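Local coordinates for protein DNA photolyase (Agrobacterium tumefaciens, PDB 4U63) that repairs ultraviolet-induced cyclobutane pyrimidine dimers in DNA with light, using a flavin cofactor and a methenyltetrahydrofolate antenna, at residues 362-365 / 366-370; 412-415 / 416-420; 340-344 / 345-349; 376-379 / 380-384. All coordinates share one frame; numbering follows the deposited sequence.

Contact 1. Residues 362-365 / 366-370. With FAD (flavin-adenine dinucleotide), chain C.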
loop_
_atom_site.group_PDB
_atom_site.type_symbol
_atom_site.label_atom_id
_atom_site.label_comp_id
_atom_site.label_asym_id
_atom_site.label_seq_id
_atom_site.Cartn_x
_atom_site.Cartn_y
_atom_site.Cartn_z
ATOM N N ASN A 362 2.546 0.618 11.593
ATOM C CA ASN A 362 1.086 0.419 11.646
ATOM C C ASN A 362 0.405 0.900 12.930
ATOM O O ASN A 362 -0.672 1.512 12.882
ATOM C CB ASN A 362 0.690 -1.040 11.431
ATOM C CG ASN A 362 -0.830 -1.240 11.538
ATOM O OD1 ASN A 362 -1.579 -0.836 10.650
ATOM N ND2 ASN A 362 -1.285 -1.829 12.647
ATOM N N ARG A 363 0.998 0.589 14.071
ATOM C CA ARG A 363 0.466 1.071 15.349
ATOM C C ARG A 363 0.336 2.591 15.346
ATOM O O ARG A 363 -0.661 3.139 15.802
ATOM C CB ARG A 363 1.320 0.600 16.526
ATOM C CG ARG A 363 0.908 1.139 17.893
ATOM C CD ARG A 363 -0.553 0.900 18.240
ATOM N NE ARG A 363 -0.894 -0.516 18.312
ATOM C CZ ARG A 363 -2.076 -0.986 18.708
ATOM N NH1 ARG A 363 -3.058 -0.157 19.071
ATOM N NH2 ARG A 363 -2.287 -2.300 18.741
ATOM N N VAL A 364 1.343 3.260 14.803
ATOM C CA VAL A 364 1.350 4.710 14.784
ATOM C C VAL A 364 0.345 5.230 13.735
ATOM O O VAL A 364 -0.266 6.293 13.943
ATOM C CB VAL A 364 2.786 5.267 14.620
ATOM C CG1 VAL A 364 2.776 6.768 14.737
ATOM C CG2 VAL A 364 3.705 4.679 15.697
ATOM N N ARG A 365 0.145 4.493 12.630
ATOM C CA ARG A 365 -0.933 4.858 11.687
ATOM C C ARG A 365 -2.281 4.911 12.395
ATOM O O ARG A 365 -3.059 5.844 12.191
ATOM C CB ARG A 365 -1.023 3.907 10.493
ATOM C CG ARG A 365 0.178 3.922 9.586
ATOM C CD ARG A 365 -0.081 3.259 8.246
ATOM N NE ARG A 365 1.169 2.811 7.646
ATOM C CZ ARG A 365 1.360 2.443 6.376
ATOM N NH1 ARG A 365 0.385 2.482 5.469
ATOM N NH2 ARG A 365 2.572 2.041 6.009
ATOM N N MET A 366 -2.559 3.906 13.229
ATOM C CA MET A 366 -3.814 3.878 13.979
ATOM C C MET A 366 -3.904 5.080 14.932
ATOM O O MET A 366 -4.943 5.727 15.038
ATOM C CB MET A 366 -3.952 2.576 14.771
ATOM C CG MET A 366 -4.032 1.322 13.921
ATOM S SD MET A 366 -4.014 -0.176 14.930
ATOM C CE MET A 366 -5.628 -0.053 15.692
ATOM N N ILE A 367 -2.801 5.382 15.612
ATOM C CA ILE A 367 -2.759 6.502 16.560
ATOM C C ILE A 367 -2.963 7.847 15.859
ATOM O O ILE A 367 -3.750 8.667 16.341
ATOM C CB ILE A 367 -1.449 6.514 17.382
ATOM C CG1 ILE A 367 -1.393 5.278 18.302
ATOM C CG2 ILE A 367 -1.346 7.782 18.228
ATOM C CD1 ILE A 367 -0.017 4.984 18.860
ATOM N N VAL A 368 -2.270 8.077 14.737
ATOM C CA VAL A 368 -2.387 9.377 14.057
ATOM C C VAL A 368 -3.758 9.551 13.401
ATOM O O VAL A 368 -4.296 10.660 13.359
ATOM C CB VAL A 368 -1.254 9.655 13.033
ATOM C CG1 VAL A 368 0.114 9.535 13.689
ATOM C CG2 VAL A 368 -1.360 8.786 11.791
ATOM N N ALA A 369 -4.309 8.454 12.900
ATOM C CA ALA A 369 -5.633 8.468 12.277
ATOM C C ALA A 369 -6.687 8.801 13.326
ATOM O O ALA A 369 -7.532 9.658 13.114
ATOM C CB ALA A 369 -5.922 7.130 11.606
ATOM N N SER A 370 -6.622 8.131 14.468
ATOM C CA SER A 370 -7.529 8.416 15.561
ATOM C C SER A 370 -7.379 9.860 16.059
ATOM O O SER A 370 -8.374 10.530 16.355
ATOM C CB SER A 370 -7.323 7.424 16.709
ATOM O OG SER A 370 -8.304 7.631 17.709
HETATM P PA FAD C . 3.972 -6.315 8.035
HETATM O O1A FAD C . 3.641 -6.251 9.491
HETATM O O2A FAD C . 5.281 -6.900 7.620
HETATM O O5B FAD C . 2.735 -7.048 7.323
HETATM C C5B FAD C . 2.879 -7.767 6.092
HETATM C C4B FAD C . 1.896 -7.283 5.036
HETATM O O4B FAD C . 0.547 -7.457 5.465
HETATM C C3B FAD C . 2.026 -5.812 4.717
HETATM O O3B FAD C . 3.123 -5.546 3.827
HETATM C C2B FAD C . 0.666 -5.501 4.132
HETATM O O2B FAD C . 0.586 -5.875 2.755
HETATM C C1B FAD C . -0.253 -6.387 4.937
HETATM N N9A FAD C . -0.892 -5.708 6.086
HETATM C C8A FAD C . -0.413 -5.655 7.341
HETATM N N7A FAD C . -1.254 -4.988 8.158
HETATM C C5A FAD C . -2.319 -4.613 7.418
HETATM C C6A FAD C . -3.556 -3.870 7.675
HETATM N N6A FAD C . -3.822 -3.403 8.911
HETATM N N1A FAD C . -4.392 -3.681 6.630
HETATM C C2A FAD C . -4.111 -4.144 5.389
HETATM N N3A FAD C . -2.990 -4.835 5.096
HETATM C C4A FAD C . -2.078 -5.087 6.055
HETATM N N1 FAD C . -1.370 -0.768 4.179
HETATM C C2 FAD C . -1.080 -0.692 2.861
HETATM O O2 FAD C . -0.523 -1.685 2.340
HETATM N N3 FAD C . -1.378 0.405 2.122
HETATM C C4 FAD C . -1.988 1.493 2.659
HETATM O O4 FAD C . -2.277 2.503 1.966
HETATM C C4X FAD C . -2.323 1.481 4.097
HETATM N N5 FAD C . -2.912 2.534 4.737
HETATM C C5X FAD C . -3.225 2.462 6.064
HETATM C C6 FAD C . -3.851 3.519 6.711
HETATM C C7 FAD C . -4.163 3.462 8.073
HETATM C C7M FAD C . -4.844 4.624 8.759
HETATM C C8 FAD C . -3.817 2.254 8.854
HETATM C C8M FAD C . -4.136 2.132 10.328
HETATM C C9 FAD C . -3.198 1.208 8.223
HETATM C C9A FAD C . -2.882 1.242 6.862
HETATM N N10 FAD C . -2.231 0.150 6.216
HETATM C C10 FAD C . -1.955 0.249 4.841
HETATM C "C1'" FAD C . -1.924 -1.105 6.914
HETATM C "C2'" FAD C . -0.579 -1.292 7.580
HETATM O "O2'" FAD C . -0.343 -0.207 8.484
HETATM C "C3'" FAD C . 0.547 -1.433 6.575
HETATM O "O3'" FAD C . 0.268 -2.474 5.643
HETATM C "C4'" FAD C . 1.844 -1.742 7.323
HETATM O "O4'" FAD C . 2.226 -0.599 8.084
HETATM C "C5'" FAD C . 2.929 -2.095 6.327
HETATM O "O5'" FAD C . 4.176 -2.388 6.975
HETATM P P FAD C . 4.842 -3.832 6.746
HETATM O O1P FAD C . 6.153 -3.850 7.451
HETATM O O2P FAD C . 4.886 -4.160 5.280
HETATM O O3P FAD C . 3.790 -4.802 7.475
#

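Contact 2. Residues 412-415 / 416-420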
loop_
_atom_site.group_PDB
_atom_site.type_symbol
_atom_site.label_atom_id
_atom_site.label_comp_id
_atom_site.label_asym_id
_atom_site.label_seq_id
_atom_site.Cartn_x
_atom_site.Cartn_y
_atom_site.Cartn_z
ATOM N N ASP A 412 -15.314 -4.827 12.293
ATOM C CA ASP A 412 -14.003 -4.837 12.949
ATOM C C ASP A 412 -13.552 -3.455 13.435
ATOM O O ASP A 412 -12.417 -3.301 13.926
ATOM C CB ASP A 412 -12.969 -5.453 12.002
ATOM C CG ASP A 412 -13.220 -6.938 11.774
ATOM O OD1 ASP A 412 -12.998 -7.721 12.716
ATOM O OD2 ASP A 412 -13.641 -7.325 10.667
ATOM N N ALA A 413 -14.435 -2.462 13.319
ATOM C CA ALA A 413 -14.141 -1.115 13.781
ATOM C C ALA A 413 -14.194 -1.049 15.290
ATOM O O ALA A 413 -15.007 -1.714 15.924
ATOM C CB ALA A 413 -15.128 -0.116 13.200
ATOM N N SER A 414 -13.319 -0.229 15.855
ATOM C CA SER A 414 -13.413 0.139 17.246
ATOM C C SER A 414 -14.592 1.123 17.327
ATOM O O SER A 414 -14.704 2.003 16.469
ATOM C CB SER A 414 -12.122 0.810 17.711
ATOM O OG SER A 414 -12.202 1.185 19.074
ATOM N N PRO A 415 -15.469 0.979 18.341
ATOM C CA PRO A 415 -16.575 1.938 18.477
ATOM C C PRO A 415 -16.056 3.368 18.576
ATOM O O PRO A 415 -14.973 3.591 19.115
ATOM C CB PRO A 415 -17.259 1.510 19.780
ATOM C CG PRO A 415 -16.877 0.088 19.967
ATOM C CD PRO A 415 -15.496 -0.040 19.408
ATOM N N PHE A 416 -16.814 4.325 18.052
ATOM C CA PHE A 416 -16.365 5.722 18.032
ATOM C C PHE A 416 -16.043 6.249 19.433
ATOM O O PHE A 416 -15.065 6.983 19.619
ATOM C CB PHE A 416 -17.416 6.633 17.401
ATOM C CG PHE A 416 -16.893 8.005 17.099
ATOM C CD1 PHE A 416 -16.274 8.266 15.890
ATOM C CD2 PHE A 416 -16.997 9.026 18.036
ATOM C CE1 PHE A 416 -15.775 9.527 15.609
ATOM C CE2 PHE A 416 -16.505 10.293 17.761
ATOM C CZ PHE A 416 -15.892 10.540 16.544
ATOM N N PHE A 417 -16.861 5.861 20.405
ATOM C CA PHE A 417 -16.710 6.305 21.796
ATOM C C PHE A 417 -15.447 5.809 22.508
ATOM O O PHE A 417 -15.108 6.328 23.568
ATOM C CB PHE A 417 -17.964 5.969 22.632
ATOM C CG PHE A 417 -18.299 4.498 22.704
ATOM C CD1 PHE A 417 -17.560 3.629 23.507
ATOM C CD2 PHE A 417 -19.383 3.984 21.994
ATOM C CE1 PHE A 417 -17.876 2.282 23.579
ATOM C CE2 PHE A 417 -19.707 2.634 22.064
ATOM C CZ PHE A 417 -18.952 1.782 22.858
ATOM N N ARG A 418 -14.768 4.806 21.951
ATOM C CA ARG A 418 -13.454 4.396 22.462
ATOM C C ARG A 418 -12.392 5.376 21.981
ATOM O O ARG A 418 -11.995 5.333 20.815
ATOM C CB ARG A 418 -13.073 3.003 21.989
ATOM C CG ARG A 418 -13.638 1.877 22.812
ATOM C CD ARG A 418 -12.935 0.585 22.455
ATOM N NE ARG A 418 -13.512 -0.522 23.194
ATOM C CZ ARG A 418 -13.222 -0.830 24.459
ATOM N NH1 ARG A 418 -12.336 -0.120 25.163
ATOM N NH2 ARG A 418 -13.828 -1.868 25.028
ATOM N N ILE A 419 -11.940 6.246 22.879
ATOM C CA ILE A 419 -10.955 7.286 22.561
ATOM C C ILE A 419 -9.818 7.223 23.564
ATOM O O ILE A 419 -9.979 7.636 24.711
ATOM C CB ILE A 419 -11.568 8.690 22.651
ATOM C CG1 ILE A 419 -12.802 8.808 21.766
ATOM C CG2 ILE A 419 -10.525 9.749 22.280
ATOM C CD1 ILE A 419 -13.604 10.052 22.031
ATOM N N PHE A 420 -8.676 6.711 23.151
ATOM C CA PHE A 420 -7.515 6.684 24.036
ATOM C C PHE A 420 -6.657 7.899 23.861
ATOM O O PHE A 420 -6.597 8.496 22.780
ATOM C CB PHE A 420 -6.648 5.462 23.800
ATOM C CG PHE A 420 -7.382 4.186 23.938
ATOM C CD1 PHE A 420 -7.719 3.699 25.186
ATOM C CD2 PHE A 420 -7.744 3.474 22.819
ATOM C CE1 PHE A 420 -8.403 2.512 25.314
ATOM C CE2 PHE A 420 -8.429 2.290 22.937
ATOM C CZ PHE A 420 -8.760 1.809 24.186
#

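Contact 3. Residues 340-344 / 345-349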
loop_
_atom_site.group_PDB
_atom_site.type_symbol
_atom_site.label_atom_id
_atom_site.label_comp_id
_atom_site.label_asym_id
_atom_site.label_seq_id
_atom_site.Cartn_x
_atom_site.Cartn_y
_atom_site.Cartn_z
ATOM N N GLY A 340 3.226 17.105 11.586
ATOM C CA GLY A 340 3.680 16.578 12.853
ATOM C C GLY A 340 4.003 17.684 13.838
ATOM O O GLY A 340 5.070 17.666 14.471
ATOM N N MET A 341 3.093 18.654 13.957
ATOM C CA MET A 341 3.215 19.747 14.927
ATOM C C MET A 341 1.976 19.828 15.833
ATOM O O MET A 341 1.463 20.913 16.104
ATOM C CB MET A 341 3.430 21.077 14.196
ATOM C CG MET A 341 4.731 21.149 13.406
ATOM S SD MET A 341 6.204 21.203 14.446
ATOM C CE MET A 341 5.981 22.779 15.248
ATOM N N THR A 342 1.513 18.671 16.304
ATOM C CA THR A 342 0.356 18.593 17.180
ATOM C C THR A 342 0.700 18.832 18.651
ATOM O O THR A 342 -0.184 19.144 19.444
ATOM C CB THR A 342 -0.326 17.227 17.060
ATOM O OG1 THR A 342 0.538 16.202 17.584
ATOM C CG2 THR A 342 -0.660 16.924 15.597
ATOM N N GLY A 343 1.973 18.668 19.017
ATOM C CA GLY A 343 2.403 18.766 20.417
ATOM C C GLY A 343 2.237 17.461 21.192
ATOM O O GLY A 343 2.522 17.419 22.393
ATOM N N TYR A 344 1.761 16.411 20.508
ATOM C CA TYR A 344 1.675 15.051 21.044
ATOM C C TYR A 344 2.805 14.256 20.392
ATOM O O TYR A 344 2.713 13.904 19.213
ATOM C CB TYR A 344 0.308 14.427 20.728
ATOM C CG TYR A 344 -0.802 15.007 21.568
ATOM C CD1 TYR A 344 -1.431 16.205 21.203
ATOM C CD2 TYR A 344 -1.216 14.379 22.743
ATOM C CE1 TYR A 344 -2.443 16.752 21.981
ATOM C CE2 TYR A 344 -2.224 14.918 23.527
ATOM C CZ TYR A 344 -2.837 16.104 23.145
ATOM O OH TYR A 344 -3.837 16.628 23.934
ATOM N N PRO A 345 3.895 13.990 21.140
ATOM C CA PRO A 345 5.101 13.419 20.503
ATOM C C PRO A 345 4.905 12.164 19.652
ATOM O O PRO A 345 5.481 12.076 18.586
ATOM C CB PRO A 345 6.008 13.146 21.692
ATOM C CG PRO A 345 5.660 14.248 22.637
ATOM C CD PRO A 345 4.166 14.357 22.544
ATOM N N ILE A 346 4.108 11.208 20.109
ATOM C CA ILE A 346 3.935 9.965 19.340
ATOM C C ILE A 346 3.261 10.238 17.991
ATOM O O ILE A 346 3.615 9.633 16.981
ATOM C CB ILE A 346 3.203 8.864 20.160
ATOM C CG1 ILE A 346 3.225 7.519 19.432
ATOM C CG2 ILE A 346 1.765 9.243 20.482
ATOM C CD1 ILE A 346 4.600 6.928 19.261
ATOM N N VAL A 347 2.301 11.166 17.987
ATOM C CA VAL A 347 1.601 11.560 16.763
ATOM C C VAL A 347 2.589 12.257 15.838
ATOM O O VAL A 347 2.700 11.928 14.658
ATOM C CB VAL A 347 0.407 12.487 17.076
ATOM C CG1 VAL A 347 -0.214 13.057 15.798
ATOM C CG2 VAL A 347 -0.633 11.732 17.894
ATOM N N ASP A 348 3.326 13.204 16.400
ATOM C CA ASP A 348 4.308 13.964 15.624
ATOM C C ASP A 348 5.407 13.079 15.043
ATOM O O ASP A 348 5.778 13.228 13.880
ATOM C CB ASP A 348 4.860 15.108 16.458
ATOM C CG ASP A 348 3.795 16.160 16.761
ATOM O OD1 ASP A 348 2.732 16.147 16.091
ATOM O OD2 ASP A 348 4.004 16.998 17.651
ATOM N N ALA A 349 5.895 12.134 15.836
ATOM C CA ALA A 349 6.875 11.165 15.350
ATOM C C ALA A 349 6.360 10.416 14.115
ATOM O O ALA A 349 7.061 10.312 13.117
ATOM C CB ALA A 349 7.254 10.198 16.460
#

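Contact 4. Residues 376-379 / 380-384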
loop_
_atom_site.group_PDB
_atom_site.type_symbol
_atom_site.label_atom_id
_atom_site.label_comp_id
_atom_site.label_asym_id
_atom_site.label_seq_id
_atom_site.Cartn_x
_atom_site.Cartn_y
_atom_site.Cartn_z
ATOM N N LEU A 376 -9.060 15.949 16.721
ATOM C CA LEU A 376 -9.258 17.165 15.906
ATOM C C LEU A 376 -10.638 17.232 15.231
ATOM O O LEU A 376 -11.009 18.266 14.695
ATOM C CB LEU A 376 -8.144 17.306 14.866
ATOM C CG LEU A 376 -6.723 17.204 15.422
ATOM C CD1 LEU A 376 -5.698 17.377 14.310
ATOM C CD2 LEU A 376 -6.494 18.233 16.524
ATOM N N LEU A 377 -11.388 16.132 15.266
ATOM C CA LEU A 377 -12.718 16.065 14.661
ATOM C C LEU A 377 -12.699 16.452 13.183
ATOM O O LEU A 377 -13.586 17.175 12.706
ATOM C CB LEU A 377 -13.699 16.930 15.464
ATOM C CG LEU A 377 -15.103 16.359 15.606
ATOM C CD1 LEU A 377 -15.051 15.077 16.423
ATOM C CD2 LEU A 377 -16.038 17.368 16.246
ATOM N N ILE A 378 -11.687 15.968 12.465
ATOM C CA ILE A 378 -11.518 16.272 11.048
ATOM C C ILE A 378 -11.903 15.061 10.221
ATOM O O ILE A 378 -11.570 13.926 10.576
ATOM C CB ILE A 378 -10.073 16.693 10.740
ATOM C CG1 ILE A 378 -9.816 18.091 11.300
ATOM C CG2 ILE A 378 -9.809 16.684 9.243
ATOM C CD1 ILE A 378 -8.369 18.508 11.231
ATOM N N ASP A 379 -12.613 15.321 9.125
ATOM C CA ASP A 379 -13.094 14.288 8.200
ATOM C C ASP A 379 -12.000 13.279 7.839
ATOM O O ASP A 379 -10.940 13.653 7.339
ATOM C CB ASP A 379 -13.615 14.989 6.932
ATOM C CG ASP A 379 -14.355 14.065 5.985
ATOM O OD1 ASP A 379 -14.215 12.831 6.061
ATOM O OD2 ASP A 379 -15.093 14.601 5.137
ATOM N N TRP A 380 -12.261 12.004 8.108
ATOM C CA TRP A 380 -11.288 10.937 7.818
ATOM C C TRP A 380 -10.822 10.912 6.356
ATOM O O TRP A 380 -9.699 10.507 6.066
ATOM C CB TRP A 380 -11.832 9.563 8.221
ATOM C CG TRP A 380 -13.081 9.109 7.527
ATOM C CD1 TRP A 380 -14.358 9.247 7.979
ATOM C CD2 TRP A 380 -13.172 8.408 6.279
ATOM N NE1 TRP A 380 -15.240 8.694 7.092
ATOM C CE2 TRP A 380 -14.545 8.176 6.036
ATOM C CE3 TRP A 380 -12.233 7.969 5.338
ATOM C CZ2 TRP A 380 -15.003 7.512 4.896
ATOM C CZ3 TRP A 380 -12.693 7.305 4.199
ATOM C CH2 TRP A 380 -14.067 7.085 3.993
ATOM N N ARG A 381 -11.682 11.378 5.445
ATOM C CA ARG A 381 -11.354 11.428 4.028
ATOM C C ARG A 381 -10.147 12.341 3.782
ATOM O O ARG A 381 -9.370 12.099 2.867
ATOM C CB ARG A 381 -12.551 11.910 3.215
ATOM C CG ARG A 381 -13.756 10.990 3.240
ATOM C CD ARG A 381 -15.018 11.803 2.894
ATOM N NE ARG A 381 -16.242 11.035 3.044
ATOM C CZ ARG A 381 -16.963 10.895 4.168
ATOM N NH1 ARG A 381 -16.615 11.474 5.333
ATOM N NH2 ARG A 381 -18.061 10.153 4.124
ATOM N N LYS A 382 -9.986 13.380 4.606
ATOM C CA LYS A 382 -8.824 14.268 4.473
ATOM C C LYS A 382 -7.538 13.543 4.859
ATOM O O LYS A 382 -6.515 13.697 4.196
ATOM C CB LYS A 382 -9.005 15.533 5.300
ATOM C CG LYS A 382 -10.083 16.452 4.733
ATOM C CD LYS A 382 -10.470 17.549 5.703
ATOM C CE LYS A 382 -9.369 18.574 5.918
ATOM N NZ LYS A 382 -9.041 19.337 4.683
ATOM N N GLY A 383 -7.593 12.755 5.927
ATOM C CA GLY A 383 -6.447 11.931 6.328
ATOM C C GLY A 383 -6.115 10.873 5.282
ATOM O O GLY A 383 -4.950 10.642 4.957
ATOM N N GLU A 384 -7.156 10.223 4.766
ATOM C CA GLU A 384 -7.015 9.237 3.698
ATOM C C GLU A 384 -6.282 9.840 2.491
ATOM O O GLU A 384 -5.347 9.227 1.942
ATOM C CB GLU A 384 -8.412 8.716 3.298
ATOM C CG GLU A 384 -8.409 7.456 2.439
ATOM C CD GLU A 384 -8.269 7.697 0.941
ATOM O OE1 GLU A 384 -8.466 8.833 0.464
ATOM O OE2 GLU A 384 -7.965 6.723 0.223
#

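Contact 1. Residues 362-365 / 366-370
Val364 and Val368 touch through their CG1 methyls, 4.0 Å apart, on the inward side of the first turns of helix 362-375. Val368 N gives a nearly straight bond of 2.8 Å to Val364 O, and Ile367 lies close by with its CG1 3.4 Å from Arg363 O. This side is closely packed, for helix 345-357 lies against Ile367 and Val368. The more exposed side is looser: the Asn362 amide and the Met366 thioether meet at 3.9 Å, ND2 to SD, and the bent chain of Arg363 brings one face of its guanidinium over the same sulfur. A third side belongs to the flavin. Asn362 has CG anti to its backbone N (chi1 178°), which directs OD1 to FAD O2', a hydroxyl that donates to it at 2.6 Å. Three residues on, the extended chain of Arg365 reaches over the face of the isoalloxazine, its NH1 3.2 Å from FAD C4X and with FAD N5 at the guanidinium edge, in plane. Asp393 holds the NH2 end in a salt bridge and Met360 O takes NE, fixing the rotation of the group. Met366 CG approaches FAD C8M, and Ala369 CB lies 3.9 Å from FAD C7M. A positive group held over C4X and close to N5 would be expected to stabilise negative charge on the reduced flavin, the form from which photolyases donate an electron.

Contact 2. Residues 412-415 / 416-420
Pro415 sets its CB over one face of the Phe417 ring, a CH-pi contact with the carbon 3.7 Å from the ring centroid and 20° off the normal. The carbon sits toward the rim, nearest CE2 and CZ, both 3.5 Å from Pro415 CB. Phe417 reaches this position because its CG stands between the backbone N and the carbonyl carbon (chi1 60°), which folds the ring back over the proline. One backbone hydrogen bond joins the segments: Arg418 N donates to Pro415 O at 3.1 Å. It closes a type I beta turn from Pro415 to Arg418 in the loop between helices 398-407 and 422-429. Lys374 of helix 362-375 bonds to the carbonyls of Phe416 and Arg418 and makes a cation-pi contact with the Phe416 ring. The remaining contacts are van der Waals. The extended chain of Arg418 runs alongside Pro415, pointing the same way, with CD 4.0 Å from Pro415 CD. Ser414 OG lies 3.5 Å from Arg418 CD. Phe417 and Arg418 are on the surface, whereas the Phe416 ring turns inward to meet Phe325 and Tyr491.

Contact 3. Residues 340-344 / 345-349
The N-terminal cap of helix 345-357, with the loop leading into it, is organised round the buried carboxylate of Asp348, which reaches back from the first turn to Thr342 and Gly343. Asp348 OD1 takes two bonds from one residue: Thr342 N meets Asp348 OD1 on the syn side at 2.8 Å, and Thr342 OG1 donates to Asp348 OD1 at 2.7 Å from above the carboxylate plane. Asp348 OD2 receives Gly343 N at 3.0 Å on its syn lone pair, so both oxygens grip the loop and hold the carboxylate from turning. Thr342 OG1 also accepts from Tyr344 N at 3.2 Å, closing an ST turn; its chi1 of 67° places the hydroxyl between the aspartate and that N-H. Beside the polar core, Val347 CG1 comes within 3.7 Å of Thr342 OG1, and Val347 CG2 within 4.0 Å of Tyr344 CB. The Tyr344 ring extends away to Phe371, its OH bonded to Val478 O. Tyr344, the N-cap residue, offers its carbonyl O to Asp348 N at 3.0 Å, the first helical bond. Gly340 follows the preceding helix with positive phi. The whole is the connection between two helices, a Schellman motif followed by an ST turn and an N-cap.

Contact 4. Residues 376-379 / 380-384
Asp379 OD1 is gripped twice by Arg381, from opposite faces of the carboxylate plane. The backbone N of Arg381 bonds to Asp379 OD1 at 3.0 Å, the capping bond of helix 380-390, for which Asp379 is the N-cap. Arg381 NH1 comes round on the syn side to Asp379 OD1 at 2.9 Å, making a salt bridge. OD1 lies near the guanidinium plane, at its edge, and the carboxylate and guanidinium planes stand 77° apart. The first torsion of Asp379 (chi1 -170°) points CG opposite the backbone N, which swings the carboxylate over the start of the helix. The Trp380 ring packs here: its CZ2 lies over the centre of one guanidinium face, and Asp379 OD1 sits above the ring's rim, 4.0 Å from its plane. Trp380 NE1 is held by Asn317, and Arg381 NE by Glu315 O. Separately, Ile378 CG2 packs against Lys382 CD at 3.7 Å, the two side chains crossing at about a right angle, before the lysine bends off to Glu331. Asp379 O takes Lys382 N at 2.9 Å. A carboxylate set between a helix N terminus and a guanidinium would be expected to favour its charged form.

From the N terminus, contact 3 comes first, closing the loop between helices 331-338 and 345-357. Contact 1 follows on helix 362-375, the next helix, and the two touch: Ile367 and Val368 pack on Ile346 and Val347. Contact 4 then turns the chain out of helix 362-375 into helix 380-390, and contact 2 shapes the loop between helices 398-407 and 422-429. The four lie in series, none nested in or crossing another. Helix 362-375 ties them together: one side lines the flavin pocket, Phe371 meets Tyr344 of contact 3 and Leu376 of contact 4, and Lys374 binds contact 2. All belong to the FAD-binding helical domain.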